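Local coordinates for GTP pyrophosphokinase YjbM (Bacillus subtilis, PDB 5DEC), which makes the alarmone (p)ppGpp by transferring pyrophosphate from ATP to GTP or GDP, as a cooperative, allosterically regulated homotetramer, at residues V18-A23 with Q78-L83; K28-G33 with R103-V108; G122-H127 with E185-L190; N155-I160 with L178-A183. All coordinates share one frame; numbering follows the deposited sequence.

Interaction 1: residues V18-A23 with Q78-L83; sequences VPYRQA and QDIAGL
The phenol ring of Tyr20 is met on one face by the CG2 methyl of Ile80 and at its edge, in the ring plane, by the CB methyl of Ala81. Ile80 CG2 sits 3.8 Å from the centroid of the Tyr20 ring and 16° off its normal, a CH-pi contact shifted toward the rim. Ring atom CD1 of Tyr20 serves both neighbours, lying 3.7 Å from Ile80 CG2 and 3.9 Å from Ala81 CB. With CG1 of Ile80 anti to its carbonyl carbon (chi1 -66°), CG2 is put over the ring, and the extended chi2 carries CD1 on toward the phenol oxygen. A branched aliphatic suits this place, since it spans the ring, and alanine suits the next, where a single methyl is enough to meet the edge without pushing the ring away. The contact packs helix 11-38 on the start of strand 81-87, in the mixed sheet of a RelA/SpoT synthetase domain of the nucleotidyltransferase type. Just before Ile80, the loop holds Asp79, which binds magnesium and ATP, and Lys55 and Lys63 pair with its carboxylate. A serine in place of Tyr20 would probably leave Ile80 CG2 and Ala81 CB without the flat surface they rest on, opening a gap between helix and strand. Phe16 and Val54, the latter at the nucleotide site, also touch the tyrosine.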
loop_
_atom_site.group_PDB
_atom_site.type_symbol
_atom_site.label_atom_id
_atom_site.label_comp_id
_atom_site.label_asym_id
_atom_site.label_seq_id
_atom_site.Cartn_x
_atom_site.Cartn_y
_atom_site.Cartn_z
ATOM N N VAL B 18 18.009 0.603 8.270
ATOM C CA VAL B 18 16.830 1.467 8.377
ATOM C C VAL B 18 16.873 2.658 7.398
ATOM O O VAL B 18 15.907 2.875 6.661
ATOM C CB VAL B 18 16.639 1.998 9.817
ATOM C CG1 VAL B 18 15.700 3.172 9.816
ATOM C CG2 VAL B 18 16.104 0.901 10.733
ATOM N N PRO B 19 17.990 3.410 7.355
ATOM C CA PRO B 19 17.999 4.524 6.393
ATOM C C PRO B 19 17.898 4.067 4.937
ATOM O O PRO B 19 17.319 4.781 4.117
ATOM C CB PRO B 19 19.359 5.189 6.617
ATOM C CG PRO B 19 19.839 4.679 7.927
ATOM C CD PRO B 19 19.255 3.331 8.104
ATOM N N TYR B 20 18.487 2.917 4.623
ATOM C CA TYR B 20 18.442 2.402 3.257
ATOM C C TYR B 20 17.016 2.066 2.873
ATOM O O TYR B 20 16.574 2.371 1.759
ATOM C CB TYR B 20 19.333 1.166 3.109
ATOM C CG TYR B 20 20.793 1.511 3.185
ATOM C CD1 TYR B 20 21.492 1.913 2.049
ATOM C CD2 TYR B 20 21.475 1.477 4.403
ATOM C CE1 TYR B 20 22.834 2.239 2.114
ATOM C CE2 TYR B 20 22.811 1.799 4.473
ATOM C CZ TYR B 20 23.487 2.183 3.332
ATOM O OH TYR B 20 24.816 2.512 3.409
ATOM N N ARG B 21 16.291 1.420 3.783
ATOM C CA ARG B 21 14.886 1.105 3.529
ATOM C C ARG B 21 14.025 2.343 3.335
ATOM O O ARG B 21 13.131 2.364 2.480
ATOM C CB ARG B 21 14.300 0.255 4.662
ATOM C CG ARG B 21 14.858 -1.134 4.698
ATOM C CD ARG B 21 14.113 -2.022 5.678
ATOM N NE ARG B 21 14.825 -3.284 5.795
ATOM C CZ ARG B 21 15.559 -3.638 6.841
ATOM N NH1 ARG B 21 15.669 -2.831 7.891
ATOM N NH2 ARG B 21 16.178 -4.812 6.838
ATOM N N GLN B 22 14.267 3.364 4.149
ATOM C CA GLN B 22 13.488 4.594 4.050
ATOM C C GLN B 22 13.826 5.331 2.734
ATOM O O GLN B 22 12.946 5.856 2.061
ATOM C CB GLN B 22 13.737 5.484 5.279
ATOM C CG GLN B 22 12.941 6.812 5.290
ATOM C CD GLN B 22 11.434 6.631 5.337
ATOM O OE1 GLN B 22 10.931 5.608 5.801
ATOM N NE2 GLN B 22 10.702 7.635 4.866
ATOM N N ALA B 23 15.090 5.342 2.347
ATOM C CA ALA B 23 15.448 5.957 1.062
ATOM C C ALA B 23 14.714 5.282 -0.096
ATOM O O ALA B 23 14.169 5.946 -0.990
ATOM C CB ALA B 23 16.942 5.889 0.842
ATOM N N GLN B 78 27.403 0.164 -3.415
ATOM C CA GLN B 78 26.519 1.061 -4.139
ATOM C C GLN B 78 25.091 0.547 -4.263
ATOM O O GLN B 78 24.197 1.301 -4.644
ATOM C CB GLN B 78 27.069 1.313 -5.533
ATOM C CG GLN B 78 28.347 2.104 -5.550
ATOM C CD GLN B 78 28.817 2.355 -6.959
ATOM O OE1 GLN B 78 28.555 1.554 -7.862
ATOM N NE2 GLN B 78 29.513 3.468 -7.163
ATOM N N ASP B 79 24.877 -0.733 -3.975
ATOM C CA ASP B 79 23.577 -1.338 -4.255
ATOM C C ASP B 79 22.944 -2.019 -3.047
ATOM O O ASP B 79 22.122 -2.921 -3.196
ATOM C CB ASP B 79 23.709 -2.352 -5.385
ATOM C CG ASP B 79 24.623 -3.501 -5.023
ATOM O OD1 ASP B 79 25.547 -3.297 -4.208
ATOM O OD2 ASP B 79 24.410 -4.610 -5.546
ATOM N N ILE B 80 23.292 -1.562 -1.854
ATOM C CA ILE B 80 22.587 -2.002 -0.668
ATOM C C ILE B 80 21.125 -1.624 -0.842
ATOM O O ILE B 80 20.220 -2.436 -0.593
ATOM C CB ILE B 80 23.193 -1.381 0.596
ATOM C CG1 ILE B 80 24.609 -1.923 0.788
ATOM C CG2 ILE B 80 22.337 -1.694 1.817
ATOM C CD1 ILE B 80 25.408 -1.179 1.829
ATOM N N ALA B 81 20.898 -0.398 -1.306
ATOM C CA ALA B 81 19.564 0.040 -1.697
ATOM C C ALA B 81 19.463 0.031 -3.218
ATOM O O ALA B 81 20.373 0.514 -3.910
ATOM C CB ALA B 81 19.278 1.421 -1.154
ATOM N N GLY B 82 18.375 -0.513 -3.753
ATOM C CA GLY B 82 18.234 -0.565 -5.205
ATOM C C GLY B 82 16.814 -0.344 -5.684
ATOM O O GLY B 82 15.855 -0.789 -5.053
ATOM N N LEU B 83 16.665 0.343 -6.814
ATOM C CA LEU B 83 15.364 0.424 -7.461
ATOM C C LEU B 83 15.474 -0.078 -8.881
ATOM O O LEU B 83 16.560 -0.087 -9.473
ATOM C CB LEU B 83 14.793 1.842 -7.460
ATOM C CG LEU B 83 14.115 2.181 -6.131
ATOM C CD1 LEU B 83 15.129 2.790 -5.177
ATOM C CD2 LEU B 83 12.910 3.063 -6.319
#

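Interaction 2: residues K28-G33 with R103-V108; sequences KVKLKG and RKDFTV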
loop_
_atom_site.group_PDB
_atom_site.type_symbol
_atom_site.label_atom_id
_atom_site.label_comp_id
_atom_site.label_asym_id
_atom_site.label_seq_id
_atom_site.Cartn_x
_atom_site.Cartn_y
_atom_site.Cartn_z
ATOM N N LYS B 28 10.640 5.236 -4.236
ATOM C CA LYS B 28 9.552 4.523 -4.920
ATOM C C LYS B 28 8.352 5.416 -5.178
ATOM O O LYS B 28 7.819 5.445 -6.287
ATOM C CB LYS B 28 9.100 3.294 -4.115
ATOM C CG LYS B 28 9.991 2.082 -4.387
ATOM C CD LYS B 28 9.816 0.988 -3.343
ATOM C CE LYS B 28 8.418 0.429 -3.298
ATOM N NZ LYS B 28 8.402 -0.708 -2.327
ATOM N N VAL B 29 7.910 6.147 -4.157
ATOM C CA VAL B 29 6.739 6.989 -4.337
ATOM C C VAL B 29 7.027 8.123 -5.324
ATOM O O VAL B 29 6.163 8.507 -6.139
ATOM C CB VAL B 29 6.254 7.574 -2.986
ATOM C CG1 VAL B 29 5.130 8.598 -3.205
ATOM C CG2 VAL B 29 5.786 6.462 -2.123
ATOM N N LYS B 30 8.239 8.666 -5.237
ATOM C CA LYS B 30 8.654 9.717 -6.166
ATOM C C LYS B 30 8.617 9.217 -7.609
ATOM O O LYS B 30 7.984 9.810 -8.461
ATOM C CB LYS B 30 10.056 10.217 -5.813
ATOM C CG LYS B 30 10.070 11.194 -4.595
ATOM C CD LYS B 30 11.481 11.390 -4.067
ATOM C CE LYS B 30 11.545 12.409 -2.903
ATOM N NZ LYS B 30 11.298 13.780 -3.406
ATOM N N LEU B 31 9.294 8.114 -7.872
ATOM C CA LEU B 31 9.409 7.629 -9.255
ATOM C C LEU B 31 8.076 7.123 -9.828
ATOM O O LEU B 31 7.798 7.267 -11.039
ATOM C CB LEU B 31 10.475 6.543 -9.313
ATOM C CG LEU B 31 11.876 7.012 -8.926
ATOM C CD1 LEU B 31 12.833 5.842 -8.943
ATOM C CD2 LEU B 31 12.348 8.104 -9.864
ATOM N N LYS B 32 7.237 6.551 -8.968
ATOM C CA LYS B 32 5.902 6.141 -9.400
ATOM C C LYS B 32 5.041 7.332 -9.777
ATOM O O LYS B 32 4.068 7.187 -10.503
ATOM C CB LYS B 32 5.195 5.322 -8.305
ATOM C CG LYS B 32 5.738 3.916 -8.165
ATOM C CD LYS B 32 5.188 3.183 -6.938
ATOM C CE LYS B 32 5.808 1.782 -6.853
ATOM N NZ LYS B 32 5.476 1.079 -5.587
ATOM N N GLY B 33 5.410 8.514 -9.301
ATOM C CA GLY B 33 4.695 9.732 -9.650
ATOM C C GLY B 33 4.874 10.141 -11.101
ATOM O O GLY B 33 4.074 10.893 -11.646
ATOM N N ARG B 103 16.553 15.818 -11.949
ATOM C CA ARG B 103 15.928 15.964 -10.643
ATOM C C ARG B 103 16.885 16.636 -9.656
ATOM O O ARG B 103 18.085 16.363 -9.642
ATOM C CB ARG B 103 15.472 14.596 -10.107
ATOM C CG ARG B 103 14.259 14.009 -10.837
ATOM C CD ARG B 103 13.813 12.704 -10.170
ATOM N NE ARG B 103 13.190 12.958 -8.873
ATOM C CZ ARG B 103 11.879 13.029 -8.685
ATOM N NH1 ARG B 103 11.051 12.840 -9.704
ATOM N NH2 ARG B 103 11.395 13.244 -7.470
ATOM N N LYS B 104 16.339 17.503 -8.815
ATOM C CA LYS B 104 17.156 18.197 -7.838
ATOM C C LYS B 104 17.003 17.629 -6.430
ATOM O O LYS B 104 17.594 18.160 -5.500
ATOM C CB LYS B 104 16.827 19.691 -7.826
ATOM C CG LYS B 104 17.187 20.419 -9.122
ATOM C CD LYS B 104 17.194 21.924 -8.889
ATOM C CE LYS B 104 17.893 22.670 -10.009
ATOM N NZ LYS B 104 17.213 22.465 -11.310
ATOM N N ASP B 105 16.241 16.547 -6.263
ATOM C CA ASP B 105 16.080 15.976 -4.923
ATOM C C ASP B 105 17.083 14.854 -4.649
ATOM O O ASP B 105 17.024 14.193 -3.612
ATOM C CB ASP B 105 14.640 15.490 -4.678
ATOM C CG ASP B 105 14.117 14.553 -5.755
ATOM O OD1 ASP B 105 14.701 14.470 -6.860
ATOM O OD2 ASP B 105 13.083 13.907 -5.482
ATOM N N PHE B 106 18.016 14.668 -5.578
ATOM C CA PHE B 106 19.208 13.858 -5.338
ATOM C C PHE B 106 20.259 14.250 -6.362
ATOM O O PHE B 106 20.005 15.097 -7.217
ATOM C CB PHE B 106 18.908 12.338 -5.386
ATOM C CG PHE B 106 18.168 11.879 -6.623
ATOM C CD1 PHE B 106 18.797 11.851 -7.861
ATOM C CD2 PHE B 106 16.857 11.417 -6.534
ATOM C CE1 PHE B 106 18.135 11.415 -9.001
ATOM C CE2 PHE B 106 16.178 10.977 -7.682
ATOM C CZ PHE B 106 16.829 10.974 -8.915
ATOM N N THR B 107 21.442 13.653 -6.275
ATOM C CA THR B 107 22.467 13.873 -7.277
ATOM C C THR B 107 22.984 12.542 -7.820
ATOM O O THR B 107 23.186 11.590 -7.071
ATOM C CB THR B 107 23.653 14.704 -6.719
ATOM O OG1 THR B 107 24.309 13.979 -5.672
ATOM C CG2 THR B 107 23.165 16.044 -6.174
ATOM N N VAL B 108 23.194 12.488 -9.129
ATOM C CA VAL B 108 23.731 11.298 -9.772
ATOM C C VAL B 108 25.249 11.287 -9.624
ATOM O O VAL B 108 25.909 12.272 -9.938
ATOM C CB VAL B 108 23.321 11.238 -11.256
ATOM C CG1 VAL B 108 23.962 10.041 -11.951
ATOM C CG2 VAL B 108 21.769 11.215 -11.381
HETATM O O HOH W 1 7.726 12.308 -9.646
#
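Lys30 and Asp105 face each other with their CA atoms 9.8 Å apart, a separation bridged mostly by the long Lys30 side chain, between helix 11-38 and the loop entering strand 107-113. With Arg103 they form a salt-bridge network. Lys30 arrives from the direction opposite to Asp105, its chain extended until a bend at chi4 (-71°) turns the ammonium group onto the carboxylate, with NZ 2.7 Å from Asp105 OD2. The lysine uses the anti lone pair of that oxygen, while Arg103 takes the syn side, side-on: NE lies 2.9 Å from Asp105 OD1, which is tilted from the guanidinium plane, and NH2 2.7 Å from Asp105 OD2, the latter bond nearly straight at 167°. OD2 is thus gripped by two cations, which probably stabilises its negative charge. Aspartate fits because its short stem keeps both oxygens within range of Arg103, only two residues earlier. An asparagine in its place would probably leave Lys30 and Arg103 close together with no negative charge between them. Glu26 of the second subunit forms a further salt bridge with Lys30 NZ, carrying the network across a subunit interface; residues 28-33 also belong to the site for allosteric pppGpp. The aliphatic part of Lys30 runs past Arg103, CB being 3.7 Å from Arg103 NH2. A water donates to Lys30 O at 2.8 Å and weakly accepts from Arg103 NH1.

Interaction 3: residues G122-H127 with E185-L190; sequences GYRSYH and EAASRL
Ala187 is the first residue of helix segment 185-190 to meet Arg124, its CB lying 3.8 Å from Arg124 NH1. A methyl is small enough here to let the flat guanidinium settle close to the helix backbone. Ser188 comes next and supplies the floor: its CA lies 3.6 Å above the guanidinium plane of Arg124, over the centre of the group, and its backbone N is over the same face, 3.6 Å from Arg124 NH1. The serine CB adds a further touch, 4.0 Å from Arg124 CZ, and so small a side chain lets the guanidinium lie close over CA. Further on, Asp191 pairs with Arg124 NH2 in a salt bridge, so the same helix 174-202 offers both a surface for the flat group and a carboxylate for its NH2. Arg124 reaches this position through a bend at chi3 (58°), which turns the guanidinium against the helix. The contact joins that long C-terminal helix to the loop leading into strand 126-136 of the synthetase sheet. Tyr123, on the loop, and His127, at the start of that strand, share a 2.7 Å hydrogen bond between OH and NE2; His127 is among the residues that bind the pppGpp product. Across the two segments the guanidinium makes van der Waals contact alone. Its face is therefore used for packing, and the ion pair with Asp191 probably fixes its rotation and offsets the cost of burying the charge.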
loop_
_atom_site.group_PDB
_atom_site.type_symbol
_atom_site.label_atom_id
_atom_site.label_comp_id
_atom_site.label_asym_id
_atom_site.label_seq_id
_atom_site.Cartn_x
_atom_site.Cartn_y
_atom_site.Cartn_z
ATOM N N GLY B 122 24.453 -11.951 -22.334
ATOM C CA GLY B 122 23.272 -11.261 -22.817
ATOM C C GLY B 122 22.579 -10.307 -21.858
ATOM O O GLY B 122 21.468 -9.860 -22.150
ATOM N N TYR B 123 23.214 -9.986 -20.731
ATOM C CA TYR B 123 22.620 -9.060 -19.751
ATOM C C TYR B 123 22.455 -7.692 -20.374
ATOM O O TYR B 123 23.398 -7.143 -20.933
ATOM C CB TYR B 123 23.476 -8.949 -18.480
ATOM C CG TYR B 123 22.946 -7.983 -17.424
ATOM C CD1 TYR B 123 21.904 -8.346 -16.570
ATOM C CD2 TYR B 123 23.498 -6.710 -17.279
ATOM C CE1 TYR B 123 21.416 -7.459 -15.603
ATOM C CE2 TYR B 123 23.027 -5.821 -16.315
ATOM C CZ TYR B 123 21.989 -6.204 -15.480
ATOM O OH TYR B 123 21.521 -5.327 -14.524
ATOM N N ARG B 124 21.236 -7.170 -20.309
ATOM C CA ARG B 124 20.926 -5.835 -20.806
ATOM C C ARG B 124 20.272 -5.007 -19.685
ATOM O O ARG B 124 19.247 -5.430 -19.131
ATOM C CB ARG B 124 20.004 -5.983 -22.008
ATOM C CG ARG B 124 20.667 -6.729 -23.162
ATOM C CD ARG B 124 19.626 -7.332 -24.107
ATOM N NE ARG B 124 18.717 -6.355 -24.682
ATOM C CZ ARG B 124 17.391 -6.479 -24.667
ATOM N NH1 ARG B 124 16.819 -7.525 -24.074
ATOM N NH2 ARG B 124 16.637 -5.542 -25.222
ATOM N N SER B 125 20.841 -3.834 -19.379
ATOM C CA SER B 125 20.329 -2.940 -18.323
ATOM C C SER B 125 21.122 -1.633 -18.274
ATOM O O SER B 125 22.322 -1.614 -18.548
ATOM C CB SER B 125 20.370 -3.625 -16.947
ATOM O OG SER B 125 19.748 -2.845 -15.934
ATOM N N TYR B 126 20.453 -0.529 -17.960
ATOM C CA TYR B 126 21.185 0.701 -17.685
ATOM C C TYR B 126 21.258 0.944 -16.181
ATOM O O TYR B 126 20.236 0.885 -15.500
ATOM C CB TYR B 126 20.525 1.886 -18.367
ATOM C CG TYR B 126 21.184 3.202 -18.046
ATOM C CD1 TYR B 126 22.280 3.645 -18.770
ATOM C CD2 TYR B 126 20.708 4.007 -17.009
ATOM C CE1 TYR B 126 22.883 4.853 -18.481
ATOM C CE2 TYR B 126 21.308 5.211 -16.711
ATOM C CZ TYR B 126 22.392 5.629 -17.452
ATOM O OH TYR B 126 22.985 6.835 -17.164
ATOM N N HIS B 127 22.446 1.250 -15.667
ATOM C CA HIS B 127 22.593 1.502 -14.242
ATOM C C HIS B 127 22.990 2.940 -13.964
ATOM O O HIS B 127 23.816 3.526 -14.675
ATOM C CB HIS B 127 23.656 0.591 -13.613
ATOM C CG HIS B 127 23.361 -0.867 -13.705
ATOM N ND1 HIS B 127 23.972 -1.799 -12.894
ATOM C CD2 HIS B 127 22.501 -1.569 -14.491
ATOM C CE1 HIS B 127 23.523 -3.005 -13.187
ATOM N NE2 HIS B 127 22.626 -2.889 -14.155
ATOM N N GLU B 185 18.994 -13.101 -26.850
ATOM C CA GLU B 185 18.882 -12.605 -28.220
ATOM C C GLU B 185 17.422 -12.478 -28.635
ATOM O O GLU B 185 17.042 -11.521 -29.300
ATOM C CB GLU B 185 19.635 -13.543 -29.190
ATOM C CG GLU B 185 21.157 -13.402 -29.052
ATOM C CD GLU B 185 21.934 -14.625 -29.526
ATOM O OE1 GLU B 185 21.322 -15.548 -30.110
ATOM O OE2 GLU B 185 23.159 -14.672 -29.285
ATOM N N ALA B 186 16.603 -13.452 -28.251
ATOM C CA ALA B 186 15.185 -13.397 -28.536
ATOM C C ALA B 186 14.527 -12.189 -27.848
ATOM O O ALA B 186 13.680 -11.518 -28.452
ATOM C CB ALA B 186 14.506 -14.705 -28.117
ATOM N N ALA B 187 14.898 -11.916 -26.591
ATOM C CA ALA B 187 14.383 -10.729 -25.896
ATOM C C ALA B 187 14.827 -9.444 -26.607
ATOM O O ALA B 187 14.069 -8.492 -26.732
ATOM C CB ALA B 187 14.849 -10.704 -24.424
ATOM N N SER B 188 16.087 -9.417 -27.026
ATOM C CA SER B 188 16.612 -8.288 -27.778
ATOM C C SER B 188 15.854 -8.082 -29.100
ATOM O O SER B 188 15.508 -6.945 -29.468
ATOM C CB SER B 188 18.108 -8.488 -28.054
ATOM O OG SER B 188 18.620 -7.391 -28.783
ATOM N N ARG B 189 15.558 -9.172 -29.806
ATOM C CA ARG B 189 14.806 -9.012 -31.043
ATOM C C ARG B 189 13.389 -8.520 -30.808
ATOM O O ARG B 189 12.869 -7.746 -31.598
ATOM C CB ARG B 189 14.730 -10.315 -31.843
ATOM C CG ARG B 189 16.023 -10.623 -32.598
ATOM C CD ARG B 189 15.817 -11.815 -33.519
ATOM N NE ARG B 189 15.725 -13.057 -32.765
ATOM C CZ ARG B 189 16.745 -13.859 -32.485
ATOM N NH1 ARG B 189 17.967 -13.571 -32.912
ATOM N NH2 ARG B 189 16.527 -14.964 -31.784
ATOM N N LEU B 190 12.764 -8.972 -29.728
ATOM C CA LEU B 190 11.442 -8.474 -29.390
ATOM C C LEU B 190 11.495 -6.971 -29.159
ATOM O O LEU B 190 10.637 -6.245 -29.656
ATOM C CB LEU B 190 10.886 -9.203 -28.156
ATOM C CG LEU B 190 9.581 -8.667 -27.558
ATOM C CD1 LEU B 190 8.488 -8.654 -28.617
ATOM C CD2 LEU B 190 9.167 -9.508 -26.365
#

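Interaction 4: residues N155-I160 with L178-A183; sequences NFWATI and LRLQRA
Trp157 NE1 donates a hydrogen bond to Leu180 O at 2.8 Å, nearly straight at 163°, joining the two arms of an antiparallel helical hairpin. The axes of segments 155-160 and 178-183 lie 10.7 Å apart at closest approach, 166° between their directions and so nearly antiparallel, and the indole spans the space between them. Leu180 O lies near the ring plane of Trp157, where the N-H points, although the donor stands tilted from the carbonyl plane of the leucine. CG of the tryptophan is anti to its backbone N (chi1 -176°), which sends the ring outward to the partner helix. Tryptophan suits this buried place because it is both long and wide, and its one polar atom is satisfied by a backbone carbonyl. The side chains of Leu180 and Trp157 cross at about a right angle, with CG of the leucine 3.8 Å from Trp157 CZ2. Ala183, one turn later, brings its CB 3.8 Å from Trp157 CD1, at the ring edge; alanine's small side chain lets the indole come this close. The helix bearing Trp157 also carries Ala158, Thr159 and Ile160, which bind the pppGpp product, and Trp157 touches Ser121 of that site. Ile160 adds one looser touch, its CG2 branch 4.1 Å from Leu180 CD1.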
loop_
_atom_site.group_PDB
_atom_site.type_symbol
_atom_site.label_atom_id
_atom_site.label_comp_id
_atom_site.label_asym_id
_atom_site.label_seq_id
_atom_site.Cartn_x
_atom_site.Cartn_y
_atom_site.Cartn_z
ATOM N N ASN B 155 14.126 -7.057 -18.319
ATOM C CA ASN B 155 13.898 -7.385 -16.924
ATOM C C ASN B 155 13.516 -8.860 -16.786
ATOM O O ASN B 155 13.955 -9.557 -15.868
ATOM C CB ASN B 155 12.801 -6.494 -16.321
ATOM C CG ASN B 155 12.600 -6.756 -14.837
ATOM O OD1 ASN B 155 13.544 -6.665 -14.059
ATOM N ND2 ASN B 155 11.367 -7.029 -14.436
ATOM N N PHE B 156 12.684 -9.323 -17.708
ATOM C CA PHE B 156 12.281 -10.734 -17.703
ATOM C C PHE B 156 13.509 -11.644 -17.832
ATOM O O PHE B 156 13.719 -12.559 -17.018
ATOM C CB PHE B 156 11.273 -10.983 -18.831
ATOM C CG PHE B 156 10.840 -12.412 -18.967
ATOM C CD1 PHE B 156 10.797 -13.260 -17.866
ATOM C CD2 PHE B 156 10.428 -12.894 -20.190
ATOM C CE1 PHE B 156 10.402 -14.581 -18.007
ATOM C CE2 PHE B 156 10.010 -14.220 -20.333
ATOM C CZ PHE B 156 9.981 -15.045 -19.243
ATOM N N TRP B 157 14.314 -11.391 -18.854
ATOM C CA TRP B 157 15.528 -12.208 -19.061
ATOM C C TRP B 157 16.458 -12.163 -17.845
ATOM O O TRP B 157 16.955 -13.207 -17.392
ATOM C CB TRP B 157 16.287 -11.771 -20.318
ATOM C CG TRP B 157 17.442 -12.668 -20.559
ATOM C CD1 TRP B 157 17.430 -13.827 -21.270
ATOM C CD2 TRP B 157 18.768 -12.529 -20.014
ATOM N NE1 TRP B 157 18.687 -14.412 -21.241
ATOM C CE2 TRP B 157 19.506 -13.650 -20.481
ATOM C CE3 TRP B 157 19.390 -11.578 -19.222
ATOM C CZ2 TRP B 157 20.858 -13.806 -20.149
ATOM C CZ3 TRP B 157 20.707 -11.750 -18.887
ATOM C CH2 TRP B 157 21.443 -12.854 -19.368
ATOM N N ALA B 158 16.709 -10.968 -17.312
ATOM C CA ALA B 158 17.629 -10.841 -16.179
ATOM C C ALA B 158 17.133 -11.569 -14.942
ATOM O O ALA B 158 17.931 -12.087 -14.137
ATOM C CB ALA B 158 17.889 -9.365 -15.859
ATOM N N THR B 159 15.818 -11.585 -14.760
ATOM C CA THR B 159 15.211 -12.270 -13.624
ATOM C C THR B 159 15.433 -13.775 -13.722
ATOM O O THR B 159 15.728 -14.447 -12.716
ATOM C CB THR B 159 13.702 -11.942 -13.529
ATOM O OG1 THR B 159 13.552 -10.531 -13.307
ATOM C CG2 THR B 159 13.027 -12.726 -12.398
ATOM N N ILE B 160 15.285 -14.310 -14.935
ATOM C CA ILE B 160 15.529 -15.733 -15.165
ATOM C C ILE B 160 16.992 -16.068 -14.957
ATOM O O ILE B 160 17.332 -17.063 -14.298
ATOM C CB ILE B 160 15.131 -16.157 -16.597
ATOM C CG1 ILE B 160 13.627 -15.977 -16.835
ATOM C CG2 ILE B 160 15.512 -17.613 -16.845
ATOM C CD1 ILE B 160 12.762 -16.783 -15.903
ATOM N N LEU B 178 23.696 -22.075 -22.955
ATOM C CA LEU B 178 23.517 -21.821 -24.385
ATOM C C LEU B 178 22.097 -21.316 -24.668
ATOM O O LEU B 178 21.902 -20.335 -25.390
ATOM C CB LEU B 178 23.817 -23.089 -25.198
ATOM C CG LEU B 178 25.290 -23.512 -25.218
ATOM C CD1 LEU B 178 25.534 -24.759 -26.090
ATOM C CD2 LEU B 178 26.185 -22.347 -25.653
ATOM N N ARG B 179 21.108 -21.974 -24.076
ATOM C CA ARG B 179 19.701 -21.575 -24.247
ATOM C C ARG B 179 19.361 -20.223 -23.626
ATOM O O ARG B 179 18.555 -19.450 -24.172
ATOM C CB ARG B 179 18.833 -22.673 -23.669
ATOM C CG ARG B 179 18.921 -23.919 -24.589
ATOM C CD ARG B 179 18.136 -25.112 -24.052
ATOM N NE ARG B 179 17.779 -26.046 -25.118
ATOM C CZ ARG B 179 18.515 -27.072 -25.513
ATOM N NH1 ARG B 179 19.715 -27.280 -24.983
ATOM N NH2 ARG B 179 18.072 -27.859 -26.490
ATOM N N LEU B 180 19.980 -19.942 -22.481
ATOM C CA LEU B 180 19.831 -18.649 -21.815
ATOM C C LEU B 180 20.355 -17.550 -22.710
ATOM O O LEU B 180 19.770 -16.479 -22.804
ATOM C CB LEU B 180 20.598 -18.650 -20.493
ATOM C CG LEU B 180 20.338 -17.516 -19.520
ATOM C CD1 LEU B 180 18.875 -17.396 -19.208
ATOM C CD2 LEU B 180 21.193 -17.725 -18.260
ATOM N N GLN B 181 21.472 -17.832 -23.386
ATOM C CA GLN B 181 22.028 -16.881 -24.333
ATOM C C GLN B 181 21.074 -16.707 -25.520
ATOM O O GLN B 181 20.866 -15.584 -25.990
ATOM C CB GLN B 181 23.424 -17.333 -24.794
ATOM C CG GLN B 181 23.936 -16.647 -26.053
ATOM C CD GLN B 181 24.241 -15.174 -25.853
ATOM O OE1 GLN B 181 24.605 -14.751 -24.760
ATOM N NE2 GLN B 181 24.109 -14.387 -26.916
ATOM N N ARG B 182 20.467 -17.795 -26.002
ATOM C CA ARG B 182 19.466 -17.638 -27.077
ATOM C C ARG B 182 18.269 -16.815 -26.624
ATOM O O ARG B 182 17.700 -16.031 -27.411
ATOM C CB ARG B 182 18.920 -18.973 -27.603
ATOM C CG ARG B 182 19.847 -19.822 -28.440
ATOM C CD ARG B 182 18.974 -20.719 -29.360
ATOM N NE ARG B 182 19.729 -20.972 -30.581
ATOM C CZ ARG B 182 19.420 -20.558 -31.808
ATOM N NH1 ARG B 182 18.293 -19.886 -32.083
ATOM N NH2 ARG B 182 20.243 -20.878 -32.781
ATOM N N ALA B 183 17.860 -17.007 -25.372
ATOM C CA ALA B 183 16.725 -16.247 -24.856
ATOM C C ALA B 183 17.060 -14.762 -24.813
ATOM O O ALA B 183 16.183 -13.923 -25.067
ATOM C CB ALA B 183 16.297 -16.755 -23.459
#

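How the interactions relate
The contacts form two pairs on opposite sides of the chain's centre. Interactions 1 and 2 have centres about 13 Å apart, share helix 11-38 and touch through Leu83 on Lys28 and Leu31; along the chain their segments alternate. Interactions 3 and 4, with centres about 8 Å apart, share helix 174-202 and meet where Tyr123 packs on Trp157, interaction 4 being nested within the loop that interaction 3 closes. The mixed sheet is reached by interactions 1, 2 and 3; the strands of interactions 2 and 3, 107-113 and 126-136, are neighbours in it. The first pair borders the second subunit and the other pair the third, so helices packed around one synthetase core also build the tetramer.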